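PDB 5HLI: MarR family transcriptional regulator from Staphylococcus epidermidis, which probably binds DNA as a dimer through a winged helix-turn-helix domain and regulates transcription in response to oxidation, which is sensed by disulfide formation. Local coordinates for residues Glu31-Leu34 with Lys35-Gly38; Ile39-Ser42 with Gln43-Leu47; Ile99-Asp103 with Asn104-Gln108. The protein carries 1 engineered substitution. One frame throughout, in Å; residues are numbered along the deposited sequence.

How the interactions relate
All three contacts are local, each at one end of a helix. Interaction 1 closes helix 2-36 at its C-terminal end, and interaction 2 opens helix 41-52 straight after it; the two touch through Leu-34, which packs on Tyr-44, and both border the second subunit. Interaction 3 opens helix 103-117 where strand 97-101 ends, about 17 Å from interaction 1 between centres, and meets it where Phe-37 packs on Gln-108. Interaction 1 is a surface contact of lysines, glutamine and water. Interactions 2 and 3 are partly buried and each has a threonine N-cap, but 39-47 adds aromatic and aliphatic packing, whereas 99-108 sets one leucine against glycine and glutamine.

Interaction 1: residues Glu31-Leu34 with Lys35-Gly38; sequences EKKL and KQFG
Lys-33 and Gln-36 run side by side and point the same way at the C-terminal end of helix 2-36. The lysine chain bends early, at chi2 (-55°), which lays Lys-33 CD 3.5 Å from Gln-36 OE1 before Lys-33 NZ reaches the same oxygen in a weak hydrogen bond of 3.4 Å. Gln-36 stays extended beyond CG, and its CG lies 3.5 Å from Lys-32 O. Lys-33 NZ is thus at the OE1 end of the amide, while Lys-32 slants across near the other end, with NZ 3.9 Å from Gln-36 NE2; both are donors, and no bond between them is to be expected. A water donates to Gln-36 OE1 and, weakly, to Lys-33 O. That carbonyl also takes weak bonds from the N-H groups of Gln-36 and Phe-37, and it sits at the edge of the Phe-37 ring, 3.5 Å from CD2. The ring itself packs on Val-112 and Ala-115 of helix 103-117. Gly-38, with positive phi, ends the helix in a Schellman motif. With so weak a link between the lysine and glutamine side chains, it is the backbone bonds and the Schellman turn that fix the helix end.

Interaction 2: residues Ile39-Ser42 with Gln43-Leu47; sequences ITYS and QYLVL
Leu-45 lies against one face of the Tyr-41 ring, its CG 4.2 Å from the ring centroid in a CH-pi contact offset toward the rim. Both leucine methyls lie over this one face: CD1 is 3.6 Å from Tyr-41 CZ, and CD2 is 3.7 Å from CE1. With CG swung anti to the backbone N (chi1 165°), the Tyr-41 ring comes alongside the residue one turn further on. The same ring meets Tyr-20 of the second subunit, with the planes steeply inclined. Just before the cap, Ile-39 reaches along the helix start: its CD1 touches Tyr-44 CB at 4.3 Å and meets Leu-47 CD1 tip to tip at 3.8 Å. Trp-84 touches Ile-39 and Leu-47. The extended Gln-43 lies obliquely across Ile-39 and Thr-40, its CG 3.3 Å from Thr-40 OG1 and its OE1 3.4 Å from Ile-39 CA. Thr-40 OG1 in turn accepts from Gln-43 N at 3.2 Å, nearly straight at 169°. A threonine N-cap with a hydrophobic staple, Ile-39 to Tyr-44, opens helix 41-52, which in this MarR-family fold packs against helices 2-36, 69-81 and 103-117, with Tyr-41, Tyr-44 and Leu-45 reaching the second subunit.

Interaction 3: residues Ile99-Asp103 with Asn104-Gln108; sequences ITLTD and NGQQQ
Thr-102 OG1 meets Gly-105 N at 2.9 Å, a bond that belongs to the tight part of the contact. The threonine turns its hydroxyl between its own backbone N and carbonyl carbon (chi1 62°), facing the first turn of helix 103-117, and the N-H comes in at 160°. Its carbonyl works as well, with Thr-102 O accepting from Gln-106 N at 2.9 Å. The hydroxyl is also hydrogen-bonded to Gly-83 O, a carbonyl that Asn-104 ND2 shares, so the cap is tied to the chain just ahead of strand 85-89. On the buried side Leu-101 sets its CD2 methyl directly over the backbone of Gly-105, 4.1 Å from the glycine C atom. Leu-50 and Trp-51 of helix 41-52 cover the leucine, and Trp-51 NE1 hydrogen-bonds Gly-105 O. Here the second strand of the wing hairpin, in a MarR-type winged helix-turn-helix, passes through a threonine N-cap into the next helix. Toward solvent the fit slackens. Gln-106, bent at chi2 (78°), crosses Leu-101 at about a right angle, with OE1 3.8 Å from CD1. Beyond it the exposed Gln-107 draws CG and CD over Asp-103 O, each 3.2 Å away, the oxygen that already accepts from Gln-107 N. Its amide lies face-on over this carbonyl oxygen, which is equally far from OE1 and NE2, and NE2 is a loose 4.1 Å from Asp-103 CB.

Interaction 1: residues Glu31-Leu34 with Lys35-Gly38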
# COMPACT_ATOMS: atom_id res chain seq x y z
N GLU A 31 -6.71 -3.11 7.28
CA GLU A 31 -6.80 -4.54 7.51
C GLU A 31 -7.17 -4.85 8.96
O GLU A 31 -7.94 -5.78 9.22
CB GLU A 31 -5.47 -5.21 7.13
CG GLU A 31 -5.23 -5.22 5.62
CD GLU A 31 -3.77 -5.10 5.24
OE1 GLU A 31 -3.48 -4.89 4.04
OE2 GLU A 31 -2.90 -5.20 6.14
N LYS A 32 -6.66 -4.06 9.90
CA LYS A 32 -7.02 -4.24 11.30
C LYS A 32 -8.50 -3.95 11.53
O LYS A 32 -9.20 -4.72 12.19
CB LYS A 32 -6.15 -3.34 12.18
CG LYS A 32 -6.51 -3.35 13.66
CD LYS A 32 -5.57 -2.44 14.44
CE LYS A 32 -5.98 -2.34 15.90
NZ LYS A 32 -6.00 -3.67 16.57
N LYS A 33 -8.99 -2.85 10.97
CA LYS A 33 -10.39 -2.47 11.17
C LYS A 33 -11.33 -3.45 10.48
O LYS A 33 -12.33 -3.88 11.06
CB LYS A 33 -10.62 -1.04 10.67
CG LYS A 33 -10.02 0.01 11.57
CD LYS A 33 -10.54 -0.17 12.99
CE LYS A 33 -9.93 0.83 13.95
NZ LYS A 33 -10.49 0.65 15.32
N LEU A 34 -11.03 -3.81 9.23
CA LEU A 34 -11.88 -4.75 8.50
C LEU A 34 -11.94 -6.10 9.21
O LEU A 34 -12.99 -6.75 9.24
CB LEU A 34 -11.37 -4.92 7.07
CG LEU A 34 -11.42 -3.67 6.18
CD1 LEU A 34 -10.79 -3.96 4.82
CD2 LEU A 34 -12.84 -3.17 6.01
N LYS A 35 -10.82 -6.53 9.80
CA LYS A 35 -10.83 -7.77 10.57
C LYS A 35 -11.75 -7.68 11.78
O LYS A 35 -12.39 -8.68 12.14
CB LYS A 35 -9.41 -8.13 11.01
CG LYS A 35 -9.33 -9.35 11.92
CD LYS A 35 -7.90 -9.77 12.17
CE LYS A 35 -7.82 -10.86 13.23
NZ LYS A 35 -8.76 -11.99 12.94
N GLN A 36 -11.85 -6.51 12.40
CA GLN A 36 -12.74 -6.36 13.55
C GLN A 36 -14.20 -6.53 13.16
O GLN A 36 -15.01 -6.98 13.98
CB GLN A 36 -12.52 -5.01 14.23
CG GLN A 36 -11.21 -4.91 14.99
CD GLN A 36 -10.94 -3.52 15.53
OE1 GLN A 36 -11.67 -2.57 15.23
NE2 GLN A 36 -9.90 -3.38 16.34
N PHE A 37 -14.55 -6.19 11.92
CA PHE A 37 -15.89 -6.45 11.40
C PHE A 37 -16.02 -7.84 10.80
O PHE A 37 -17.12 -8.22 10.37
CB PHE A 37 -16.28 -5.39 10.37
CG PHE A 37 -16.62 -4.06 10.97
CD1 PHE A 37 -17.89 -3.82 11.48
CD2 PHE A 37 -15.68 -3.05 11.03
CE1 PHE A 37 -18.21 -2.59 12.04
CE2 PHE A 37 -15.99 -1.82 11.59
CZ PHE A 37 -17.26 -1.59 12.10
N GLY A 38 -14.94 -8.62 10.75
CA GLY A 38 -14.99 -9.95 10.19
C GLY A 38 -15.06 -10.01 8.68
O GLY A 38 -15.48 -11.04 8.14
O HOH W 1 -13.41 -1.92 13.60

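Interaction 2: residues Ile39-Ser42 with Gln43-Leu47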
# COMPACT_ATOMS: atom_id res chain seq x y z
N ILE A 39 -14.65 -8.95 7.99
CA ILE A 39 -14.74 -8.89 6.54
C ILE A 39 -13.34 -8.71 5.95
O ILE A 39 -12.40 -8.28 6.63
CB ILE A 39 -15.68 -7.77 6.06
CG1 ILE A 39 -15.18 -6.41 6.55
CG2 ILE A 39 -17.11 -8.03 6.53
CD1 ILE A 39 -16.00 -5.24 6.05
N THR A 40 -13.21 -9.04 4.67
CA THR A 40 -11.97 -8.86 3.94
C THR A 40 -12.05 -7.61 3.07
O THR A 40 -13.10 -6.96 2.97
CB THR A 40 -11.69 -10.09 3.06
OG1 THR A 40 -12.67 -10.16 2.02
CG2 THR A 40 -11.73 -11.36 3.89
N TYR A 41 -10.92 -7.27 2.45
CA TYR A 41 -10.90 -6.14 1.52
C TYR A 41 -11.90 -6.34 0.39
O TYR A 41 -12.66 -5.42 0.06
CB TYR A 41 -9.48 -5.96 0.97
CG TYR A 41 -9.42 -5.07 -0.25
CD1 TYR A 41 -9.79 -3.73 -0.18
CD2 TYR A 41 -8.97 -5.56 -1.47
CE1 TYR A 41 -9.73 -2.91 -1.28
CE2 TYR A 41 -8.91 -4.75 -2.59
CZ TYR A 41 -9.29 -3.42 -2.49
OH TYR A 41 -9.23 -2.61 -3.60
N SER A 42 -11.94 -7.54 -0.19
CA SER A 42 -12.84 -7.79 -1.31
C SER A 42 -14.30 -7.72 -0.89
O SER A 42 -15.15 -7.21 -1.63
CB SER A 42 -12.52 -9.14 -1.94
OG SER A 42 -11.25 -9.13 -2.57
N GLN A 43 -14.62 -8.23 0.31
CA GLN A 43 -15.98 -8.07 0.83
C GLN A 43 -16.30 -6.60 1.07
O GLN A 43 -17.42 -6.15 0.81
CB GLN A 43 -16.14 -8.86 2.13
CG GLN A 43 -15.97 -10.37 1.98
CD GLN A 43 -16.06 -11.09 3.31
OE1 GLN A 43 -16.60 -10.56 4.28
NE2 GLN A 43 -15.53 -12.30 3.37
N TYR A 44 -15.32 -5.84 1.57
CA TYR A 44 -15.49 -4.40 1.77
C TYR A 44 -15.84 -3.70 0.46
O TYR A 44 -16.67 -2.78 0.45
CB TYR A 44 -14.20 -3.84 2.38
CG TYR A 44 -14.23 -2.38 2.77
CD1 TYR A 44 -15.30 -1.83 3.46
CD2 TYR A 44 -13.14 -1.56 2.49
CE1 TYR A 44 -15.30 -0.50 3.84
CE2 TYR A 44 -13.13 -0.23 2.86
CZ TYR A 44 -14.21 0.29 3.54
OH TYR A 44 -14.19 1.62 3.90
N LEU A 45 -15.22 -4.12 -0.64
CA LEU A 45 -15.54 -3.52 -1.94
C LEU A 45 -17.00 -3.77 -2.31
O LEU A 45 -17.67 -2.88 -2.84
CB LEU A 45 -14.61 -4.07 -3.02
CG LEU A 45 -13.14 -3.67 -2.97
CD1 LEU A 45 -12.40 -4.28 -4.15
CD2 LEU A 45 -12.99 -2.16 -2.96
N VAL A 46 -17.50 -4.98 -2.04
CA VAL A 46 -18.90 -5.30 -2.34
C VAL A 46 -19.83 -4.46 -1.47
O VAL A 46 -20.83 -3.92 -1.95
CB VAL A 46 -19.16 -6.80 -2.14
CG1 VAL A 46 -20.66 -7.11 -2.24
CG2 VAL A 46 -18.38 -7.62 -3.17
N LEU A 47 -19.51 -4.33 -0.19
CA LEU A 47 -20.33 -3.51 0.70
C LEU A 47 -20.33 -2.05 0.26
O LEU A 47 -21.35 -1.36 0.34
CB LEU A 47 -19.83 -3.64 2.14
CG LEU A 47 -19.99 -5.02 2.78
CD1 LEU A 47 -19.26 -5.08 4.11
CD2 LEU A 47 -21.46 -5.37 2.95

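Interaction 3: residues Ile99-Asp103 with Asn104-Gln108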
# COMPACT_ATOMS: atom_id res chain seq x y z
N ILE A 99 -28.94 -9.10 -4.86
CA ILE A 99 -28.24 -8.93 -3.59
C ILE A 99 -28.84 -7.73 -2.87
O ILE A 99 -28.89 -6.63 -3.43
CB ILE A 99 -26.73 -8.74 -3.81
CG1 ILE A 99 -26.17 -9.90 -4.63
CG2 ILE A 99 -26.01 -8.62 -2.47
CD1 ILE A 99 -26.37 -11.26 -3.99
N THR A 100 -29.29 -7.94 -1.64
CA THR A 100 -29.93 -6.89 -0.86
C THR A 100 -29.30 -6.84 0.53
O THR A 100 -29.14 -7.88 1.18
CB THR A 100 -31.44 -7.11 -0.74
OG1 THR A 100 -31.97 -7.44 -2.03
CG2 THR A 100 -32.13 -5.86 -0.23
N LEU A 101 -28.95 -5.64 0.97
CA LEU A 101 -28.43 -5.47 2.32
C LEU A 101 -29.47 -5.88 3.35
O LEU A 101 -30.65 -5.57 3.22
CB LEU A 101 -28.02 -4.01 2.55
CG LEU A 101 -26.80 -3.47 1.81
CD1 LEU A 101 -26.80 -1.95 1.83
CD2 LEU A 101 -25.52 -4.00 2.44
N THR A 102 -29.02 -6.60 4.38
CA THR A 102 -29.88 -6.83 5.53
C THR A 102 -30.03 -5.53 6.32
O THR A 102 -29.34 -4.53 6.06
CB THR A 102 -29.31 -7.93 6.43
OG1 THR A 102 -28.03 -7.52 6.94
CG2 THR A 102 -29.15 -9.23 5.65
N ASP A 103 -30.95 -5.53 7.28
CA ASP A 103 -31.05 -4.40 8.20
C ASP A 103 -29.72 -4.16 8.90
O ASP A 103 -29.28 -3.01 9.03
CB ASP A 103 -32.16 -4.64 9.23
CG ASP A 103 -33.55 -4.56 8.62
OD1 ASP A 103 -33.69 -3.94 7.55
OD2 ASP A 103 -34.49 -5.11 9.23
N ASN A 104 -29.06 -5.23 9.33
CA ASN A 104 -27.74 -5.09 9.95
C ASN A 104 -26.72 -4.56 8.95
O ASN A 104 -25.92 -3.68 9.28
CB ASN A 104 -27.29 -6.43 10.52
CG ASN A 104 -25.83 -6.44 10.91
OD1 ASN A 104 -25.43 -5.81 11.89
ND2 ASN A 104 -25.02 -7.17 10.15
N GLY A 105 -26.72 -5.09 7.72
CA GLY A 105 -25.79 -4.60 6.71
C GLY A 105 -25.96 -3.12 6.43
O GLY A 105 -24.98 -2.40 6.21
N GLN A 106 -27.20 -2.64 6.45
CA GLN A 106 -27.45 -1.21 6.27
C GLN A 106 -26.95 -0.42 7.48
O GLN A 106 -26.28 0.62 7.32
CB GLN A 106 -28.94 -0.97 6.04
CG GLN A 106 -29.27 0.43 5.54
CD GLN A 106 -28.98 0.61 4.07
OE1 GLN A 106 -29.69 0.08 3.22
NE2 GLN A 106 -27.93 1.35 3.75
N GLN A 107 -27.26 -0.89 8.69
CA GLN A 107 -26.85 -0.17 9.89
C GLN A 107 -25.33 -0.16 10.05
O GLN A 107 -24.78 0.78 10.63
CB GLN A 107 -27.50 -0.80 11.13
CG GLN A 107 -29.01 -0.66 11.17
CD GLN A 107 -29.68 -1.75 11.98
OE1 GLN A 107 -29.01 -2.55 12.64
NE2 GLN A 107 -31.01 -1.79 11.94
N GLN A 108 -24.65 -1.20 9.56
CA GLN A 108 -23.20 -1.27 9.73
C GLN A 108 -22.44 -0.26 8.89
O GLN A 108 -21.24 -0.08 9.13
CB GLN A 108 -22.71 -2.69 9.41
CG GLN A 108 -23.05 -3.74 10.45
CD GLN A 108 -22.15 -3.69 11.67
OE1 GLN A 108 -22.07 -2.68 12.36
NE2 GLN A 108 -21.45 -4.79 11.93